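Local coordinates for protein 4-hydroxybenzoyl-CoA thioesterase (Staphylococcus aureus, PDB 6FDG) that probably hydrolyses the thioester of DHNA-CoA on the vitamin K2 pathway, as a member of the hotdog-fold 4-hydroxybenzoyl-CoA thioesterase family, at residues G19-H23 against G24-T28; L35-I38 against S39-F43; K118-L122 against D123-P127. All coordinates share one frame; numbering follows the deposited sequence.

Interaction 1. Residues G19-H23 against G24-T28; sequences GVIYH and GNYAT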
# COMPACT_ATOMS: atom_id res chain seq x y z
N GLY A 19 -14.36 -0.35 -7.28
CA GLY A 19 -14.52 -1.75 -7.02
C GLY A 19 -13.64 -2.70 -7.79
O GLY A 19 -13.71 -3.97 -7.71
N VAL A 20 -12.61 -2.12 -8.41
CA VAL A 20 -11.65 -2.89 -9.20
C VAL A 20 -10.29 -2.88 -8.38
O VAL A 20 -10.13 -2.08 -7.50
CB VAL A 20 -11.43 -2.34 -10.58
CG1 VAL A 20 -12.75 -2.23 -11.40
CG2 VAL A 20 -10.75 -1.03 -10.64
N ILE A 21 -9.44 -3.75 -8.78
CA ILE A 21 -8.07 -3.77 -8.28
C ILE A 21 -7.37 -2.51 -8.75
O ILE A 21 -7.27 -2.24 -9.91
CB ILE A 21 -7.30 -5.02 -8.65
CG1 ILE A 21 -8.05 -6.28 -8.18
CG2 ILE A 21 -5.86 -4.96 -8.15
CD1 ILE A 21 -8.37 -6.39 -6.85
N TYR A 22 -6.86 -1.70 -7.77
CA TYR A 22 -6.17 -0.44 -8.08
C TYR A 22 -5.02 -0.69 -9.01
O TYR A 22 -4.21 -1.62 -8.77
CB TYR A 22 -5.74 0.21 -6.78
CG TYR A 22 -4.98 1.51 -6.98
CD1 TYR A 22 -5.62 2.63 -7.50
CD2 TYR A 22 -3.59 1.60 -6.68
CE1 TYR A 22 -4.92 3.83 -7.77
CE2 TYR A 22 -2.92 2.83 -6.86
CZ TYR A 22 -3.60 3.84 -7.46
OH TYR A 22 -2.90 5.07 -7.63
N HIS A 23 -4.84 0.11 -10.05
CA HIS A 23 -3.90 -0.16 -11.09
C HIS A 23 -2.46 -0.19 -10.53
O HIS A 23 -1.60 -0.91 -11.05
CB HIS A 23 -4.00 0.87 -12.26
CG HIS A 23 -3.53 2.25 -11.94
ND1 HIS A 23 -4.27 3.16 -11.26
CD2 HIS A 23 -2.39 2.89 -12.26
CE1 HIS A 23 -3.58 4.32 -11.17
NE2 HIS A 23 -2.44 4.17 -11.76
N GLY A 24 -2.19 0.58 -9.49
CA GLY A 24 -0.84 0.58 -8.87
C GLY A 24 -0.51 -0.67 -8.16
O GLY A 24 0.70 -0.82 -7.83
N ASN A 25 -1.40 -1.58 -7.88
CA ASN A 25 -1.13 -2.82 -7.13
C ASN A 25 -0.64 -3.90 -8.02
O ASN A 25 -0.11 -4.93 -7.52
CB ASN A 25 -2.38 -3.28 -6.34
CG ASN A 25 -2.74 -2.35 -5.28
OD1 ASN A 25 -1.90 -1.68 -4.69
ND2 ASN A 25 -4.05 -2.31 -4.91
N TYR A 26 -0.70 -3.74 -9.33
CA TYR A 26 -0.30 -4.84 -10.20
C TYR A 26 1.19 -5.07 -10.15
O TYR A 26 1.62 -6.21 -10.31
CB TYR A 26 -0.76 -4.54 -11.63
CG TYR A 26 -2.26 -4.75 -11.88
CD1 TYR A 26 -3.28 -3.98 -11.33
CD2 TYR A 26 -2.63 -5.80 -12.66
CE1 TYR A 26 -4.60 -4.16 -11.61
CE2 TYR A 26 -4.02 -5.95 -12.99
CZ TYR A 26 -4.92 -5.14 -12.45
OH TYR A 26 -6.29 -5.33 -12.82
N ALA A 27 2.01 -4.05 -9.88
CA ALA A 27 3.43 -4.29 -9.70
C ALA A 27 3.69 -5.28 -8.59
O ALA A 27 4.63 -6.11 -8.74
CB ALA A 27 4.15 -3.01 -9.50
N THR A 28 2.92 -5.25 -7.51
CA THR A 28 3.09 -6.21 -6.43
C THR A 28 2.78 -7.61 -6.90
O THR A 28 3.49 -8.57 -6.53
CB THR A 28 2.29 -5.82 -5.18
OG1 THR A 28 2.75 -4.54 -4.78
CG2 THR A 28 2.37 -6.79 -4.12
O HOH W 1 -8.20 -3.62 -12.11
O HOH W 2 1.12 -1.50 -11.14
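The Y22 ring offers one face to the backbone N of G24, which lies 3.3 Å from Y22 CD2, and the neighbouring H23 imidazole also has that nitrogen over one of its faces. Y26 is used at its edge: the carbonyl oxygens of I21 and Y22 lie close to the ring plane there, as does a water joining Y26 OH (2.7 Å) to I21 O (2.8 Å). Across this tyrosine runs I21 at about a right angle, its CG2 3.8 Å from Y26 CE1; chi1 of -56° sets that methyl anti to the backbone N. N25 N donates to Y22 O at 2.9 Å, while N25 ND2 rests against Y22 CB and makes a weak hydrogen bond to E14 O. The phenol end of Y22 leaves the turn to bond E31 of the second subunit. Three carbonyls are thus supplied with donors: Y22 O by N25 N, I21 O by its water, and H23 O by Y26 N (weakly), a second water held by A27 N, and Y64 OH. The chain GVIYHGNY fits the active-site signature of 4-hydroxybenzoyl-CoA thioesterases, and Y22 packs on D16, the signature acid, which is probably catalytic as in relatives.

Interaction 2. Residues L35-I38 against S39-F43; sequences LDYI and SKLGF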
# COMPACT_ATOMS: atom_id res chain seq x y z
N LEU A 35 8.99 -13.78 -8.22
CA LEU A 35 9.68 -14.49 -7.14
C LEU A 35 9.24 -15.97 -7.20
O LEU A 35 10.10 -16.84 -6.79
CB LEU A 35 9.41 -13.81 -5.81
CG LEU A 35 10.13 -12.47 -5.61
CD1 LEU A 35 9.60 -11.75 -4.36
CD2 LEU A 35 11.65 -12.64 -5.45
N ASP A 36 8.01 -16.28 -7.61
CA ASP A 36 7.58 -17.67 -7.73
C ASP A 36 8.33 -18.28 -8.88
O ASP A 36 8.76 -19.47 -8.82
CB ASP A 36 6.05 -17.69 -8.00
CG ASP A 36 5.44 -19.08 -7.99
OD1 ASP A 36 5.79 -19.89 -7.10
OD2 ASP A 36 4.63 -19.31 -8.92
N TYR A 37 8.54 -17.62 -10.03
CA TYR A 37 9.34 -18.10 -11.17
C TYR A 37 10.72 -18.48 -10.64
O TYR A 37 11.26 -19.57 -10.92
CB TYR A 37 9.39 -17.07 -12.29
CG TYR A 37 10.26 -17.43 -13.43
CD1 TYR A 37 11.64 -17.20 -13.40
CD2 TYR A 37 9.73 -18.00 -14.60
CE1 TYR A 37 12.46 -17.51 -14.46
CE2 TYR A 37 10.52 -18.31 -15.69
CZ TYR A 37 11.88 -18.09 -15.63
OH TYR A 37 12.70 -18.42 -16.75
N ILE A 38 11.38 -17.57 -9.94
CA ILE A 38 12.73 -17.82 -9.49
C ILE A 38 12.72 -19.04 -8.57
O ILE A 38 13.72 -19.86 -8.67
CB ILE A 38 13.22 -16.50 -8.78
CG1 ILE A 38 13.39 -15.37 -9.78
CG2 ILE A 38 14.49 -16.80 -7.91
CD1 ILE A 38 13.66 -14.03 -9.12
N SER A 39 11.83 -19.12 -7.65
CA SER A 39 11.81 -20.32 -6.79
C SER A 39 11.66 -21.60 -7.59
O SER A 39 12.33 -22.65 -7.43
CB SER A 39 10.73 -20.14 -5.77
OG SER A 39 10.62 -21.12 -4.77
N LYS A 40 10.74 -21.62 -8.51
CA LYS A 40 10.50 -22.82 -9.34
C LYS A 40 11.66 -23.15 -10.16
O LYS A 40 11.90 -24.38 -10.47
CB LYS A 40 9.19 -22.61 -10.13
CG LYS A 40 7.98 -22.71 -9.27
CD LYS A 40 6.66 -22.23 -9.87
CE LYS A 40 5.50 -22.61 -9.11
NZ LYS A 40 4.26 -22.03 -9.67
N LEU A 41 12.50 -22.26 -10.59
CA LEU A 41 13.67 -22.51 -11.37
C LEU A 41 14.73 -23.09 -10.44
O LEU A 41 15.64 -23.71 -11.02
CB LEU A 41 14.17 -21.23 -12.08
CG LEU A 41 15.09 -21.38 -13.19
CD1 LEU A 41 14.51 -22.25 -14.32
CD2 LEU A 41 15.54 -19.97 -13.60
N GLY A 42 14.62 -22.98 -9.14
CA GLY A 42 15.50 -23.59 -8.14
C GLY A 42 16.22 -22.60 -7.31
O GLY A 42 17.21 -23.01 -6.64
N PHE A 43 15.80 -21.36 -7.15
CA PHE A 43 16.63 -20.34 -6.46
C PHE A 43 15.83 -19.52 -5.48
O PHE A 43 14.62 -19.48 -5.46
CB PHE A 43 17.26 -19.41 -7.51
CG PHE A 43 18.12 -20.12 -8.52
CD1 PHE A 43 19.39 -20.58 -8.13
CD2 PHE A 43 17.71 -20.39 -9.79
CE1 PHE A 43 20.18 -21.27 -9.06
CE2 PHE A 43 18.40 -21.18 -10.68
CZ PHE A 43 19.70 -21.62 -10.30
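D36 and K40 reach each other one helical turn apart because D36 swings CG anti to its own nitrogen (chi1 -173°), toward the C-terminal turn, while K40 turns back along the helix with its chain extended beyond CG. K40 NZ meets OD2 of D36 at 2.8 Å on the syn side, 21° out of the carboxylate plane, making a salt bridge, and the lysine methylenes lie over D36 O on the way. Y37 and L41 run side by side in the same direction, Y37 CE1 4.0 Å from L41 CD2. Regular helix bonds, such as K40 N to D36 O at 2.9 Å, run as far as L41 N to Y37 O; G42, with a positive phi of 117°, then turns the chain out. A Schellman motif closes the end: F43 N donates to I38 O at 3.0 Å and G42 N to S39 O at 2.9 Å. Its usual apolar partner contact is present too, I38 CG2 against F43 CB at 3.8 Å. The reversal gives I38 O and S39 O their donors. D36 OD2 is gripped by both K40 NZ and T6 OG1 of strand 2-9, which fixes the carboxylate and probably favours its ionised form; D150 is a further neighbour of K40.

Interaction 3. Residues K118-L122 against D123-P127; sequences KPIRL and DRYFP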
# COMPACT_ATOMS: atom_id res chain seq x y z
N LYS A 118 26.04 -0.21 -6.55
CA LYS A 118 26.74 -0.48 -7.79
C LYS A 118 26.24 -1.76 -8.52
O LYS A 118 26.15 -2.80 -7.87
CB LYS A 118 28.24 -0.71 -7.51
CG LYS A 118 29.12 -0.47 -8.76
CD LYS A 118 29.74 0.94 -8.74
CE LYS A 118 30.88 1.06 -9.76
NZ LYS A 118 30.45 0.71 -11.16
N PRO A 119 26.05 -1.66 -9.86
CA PRO A 119 25.57 -2.87 -10.58
C PRO A 119 26.62 -3.92 -10.69
O PRO A 119 27.80 -3.59 -10.82
CB PRO A 119 25.16 -2.37 -11.97
CG PRO A 119 25.77 -1.01 -12.07
CD PRO A 119 25.93 -0.44 -10.72
N ILE A 120 26.21 -5.16 -10.61
CA ILE A 120 27.09 -6.32 -10.73
C ILE A 120 26.62 -7.23 -11.81
O ILE A 120 25.46 -7.21 -12.28
CB ILE A 120 27.19 -7.12 -9.43
CG1 ILE A 120 25.82 -7.60 -8.81
CG2 ILE A 120 27.88 -6.33 -8.37
CD1 ILE A 120 25.53 -9.00 -9.14
N ARG A 121 27.49 -8.11 -12.24
CA ARG A 121 27.25 -9.14 -13.23
C ARG A 121 26.79 -10.39 -12.52
O ARG A 121 27.47 -10.96 -11.63
CB ARG A 121 28.52 -9.50 -14.04
CG ARG A 121 28.88 -8.53 -15.09
CD ARG A 121 30.27 -8.65 -15.53
NE ARG A 121 30.50 -9.98 -15.98
CZ ARG A 121 31.64 -10.33 -16.58
NH1 ARG A 121 32.55 -9.41 -16.79
NH2 ARG A 121 31.81 -11.56 -16.99
N LEU A 122 25.67 -11.02 -12.95
CA LEU A 122 25.16 -12.22 -12.30
C LEU A 122 26.14 -13.38 -12.37
O LEU A 122 26.19 -14.12 -11.35
CB LEU A 122 23.76 -12.68 -12.90
CG LEU A 122 22.98 -13.71 -12.15
CD1 LEU A 122 22.48 -13.20 -10.84
CD2 LEU A 122 21.79 -14.17 -12.97
N ASP A 123 26.88 -13.53 -13.48
CA ASP A 123 27.81 -14.67 -13.61
C ASP A 123 28.95 -14.56 -12.55
O ASP A 123 29.46 -15.64 -12.14
CB ASP A 123 28.36 -14.78 -15.00
CG ASP A 123 29.12 -13.60 -15.48
OD1 ASP A 123 28.81 -12.44 -15.23
OD2 ASP A 123 30.05 -13.81 -16.33
N ARG A 124 29.30 -13.37 -12.13
CA ARG A 124 30.46 -13.30 -11.17
C ARG A 124 30.01 -13.56 -9.82
O ARG A 124 30.79 -14.11 -9.03
CB ARG A 124 30.94 -11.90 -11.20
CG ARG A 124 31.62 -11.55 -12.43
CD ARG A 124 32.31 -10.22 -12.22
NE ARG A 124 33.38 -10.00 -13.19
CZ ARG A 124 33.98 -8.82 -13.40
NH1 ARG A 124 34.98 -8.76 -14.25
NH2 ARG A 124 33.60 -7.73 -12.74
N TYR A 125 28.79 -13.18 -9.36
CA TYR A 125 28.37 -13.34 -8.03
C TYR A 125 27.54 -14.61 -7.75
O TYR A 125 27.43 -15.18 -6.69
CB TYR A 125 27.65 -12.08 -7.57
CG TYR A 125 28.58 -10.90 -7.41
CD1 TYR A 125 29.06 -10.24 -8.44
CD2 TYR A 125 28.97 -10.54 -6.14
CE1 TYR A 125 29.97 -9.18 -8.32
CE2 TYR A 125 29.85 -9.47 -6.02
CZ TYR A 125 30.36 -8.88 -7.13
OH TYR A 125 31.25 -7.77 -7.00
N PHE A 126 26.75 -15.02 -8.79
CA PHE A 126 25.89 -16.17 -8.74
C PHE A 126 25.99 -17.05 -9.92
O PHE A 126 25.09 -17.10 -10.83
CB PHE A 126 24.37 -15.70 -8.53
CG PHE A 126 24.19 -14.84 -7.40
CD1 PHE A 126 23.94 -15.48 -6.22
CD2 PHE A 126 24.34 -13.50 -7.43
CE1 PHE A 126 23.77 -14.80 -5.01
CE2 PHE A 126 24.18 -12.78 -6.21
CZ PHE A 126 23.94 -13.43 -5.01
N PRO A 127 27.14 -17.75 -10.12
CA PRO A 127 27.35 -18.52 -11.38
C PRO A 127 26.23 -19.57 -11.58
O PRO A 127 25.99 -19.81 -12.78
CB PRO A 127 28.78 -19.19 -11.22
CG PRO A 127 29.11 -18.91 -9.76
CD PRO A 127 28.30 -17.78 -9.20
O HOH W 3 30.35 -7.37 -11.76
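R121, the N-cap of helix 122-125, starts against D123: its CB lies 3.2 Å from D123 OD1, and CG stays alongside the same oxygen. CD runs on toward R124 NE, and the chain then bends at chi3 (56°), which brings the guanidinium round to the carboxylate. NE donates to D123 OD1 at 3.1 Å and NH2 to D123 OD2 at 2.9 Å, a side-on, two-pronged salt bridge. Each oxygen uses its syn lone pair, and the two flat groups are nearly coplanar, 18° apart. CZ has R124 NE over one face of its plane. At the tip, R121 NH1 sits above the R124 guanidinium, 3.6 Å from R124 NH1; the two groups stack with centres 4.2 Å apart and planes at 16°. Both arginines touch a crystal neighbour, so lattice contacts may influence this arrangement. A water accepts from R121 N and, weakly, from R124 NH2.

R121 O takes R124 N at 3.1 Å and a weaker bond from Y125 N, while also lying at the edge of the Y125 ring. I120 CG1 lies over one face of that ring, while CG2 comes to 3.5 Å from Y125 CE1. F126 N donates to L122 O at 2.8 Å, and L122 CD1 touches F126 CB; both residues pack on M48 of helix 45-50.

The paired bonds fix the R121 guanidinium against D123, whose OD2 also has a long, weak ion pair with R85 NE, so the acid probably offsets charge on more than one arginine. A carboxylate in the first turn probably also interacts favourably with the helix dipole.

Interactions 1 and 2 share helix 26-41, the long helix characteristic of the hotdog fold: one forms the turn that leads into it, the other its C-terminal cap. Their centres are 23 Å apart, on opposite sides of the chain's centre. Interaction 3 forms short helix 122-125, which leads into helix 127-141; its centre lies 18 Å from that of interaction 2 and 32 Å from that of interaction 1. W129 connects the two nearer ones, meeting F43 and F126. Interaction 1 has six residues within reach of the second subunit, whereas no other chain touches interaction 3. Carrying the family signature beside D16, interaction 1 probably lies nearest the active site.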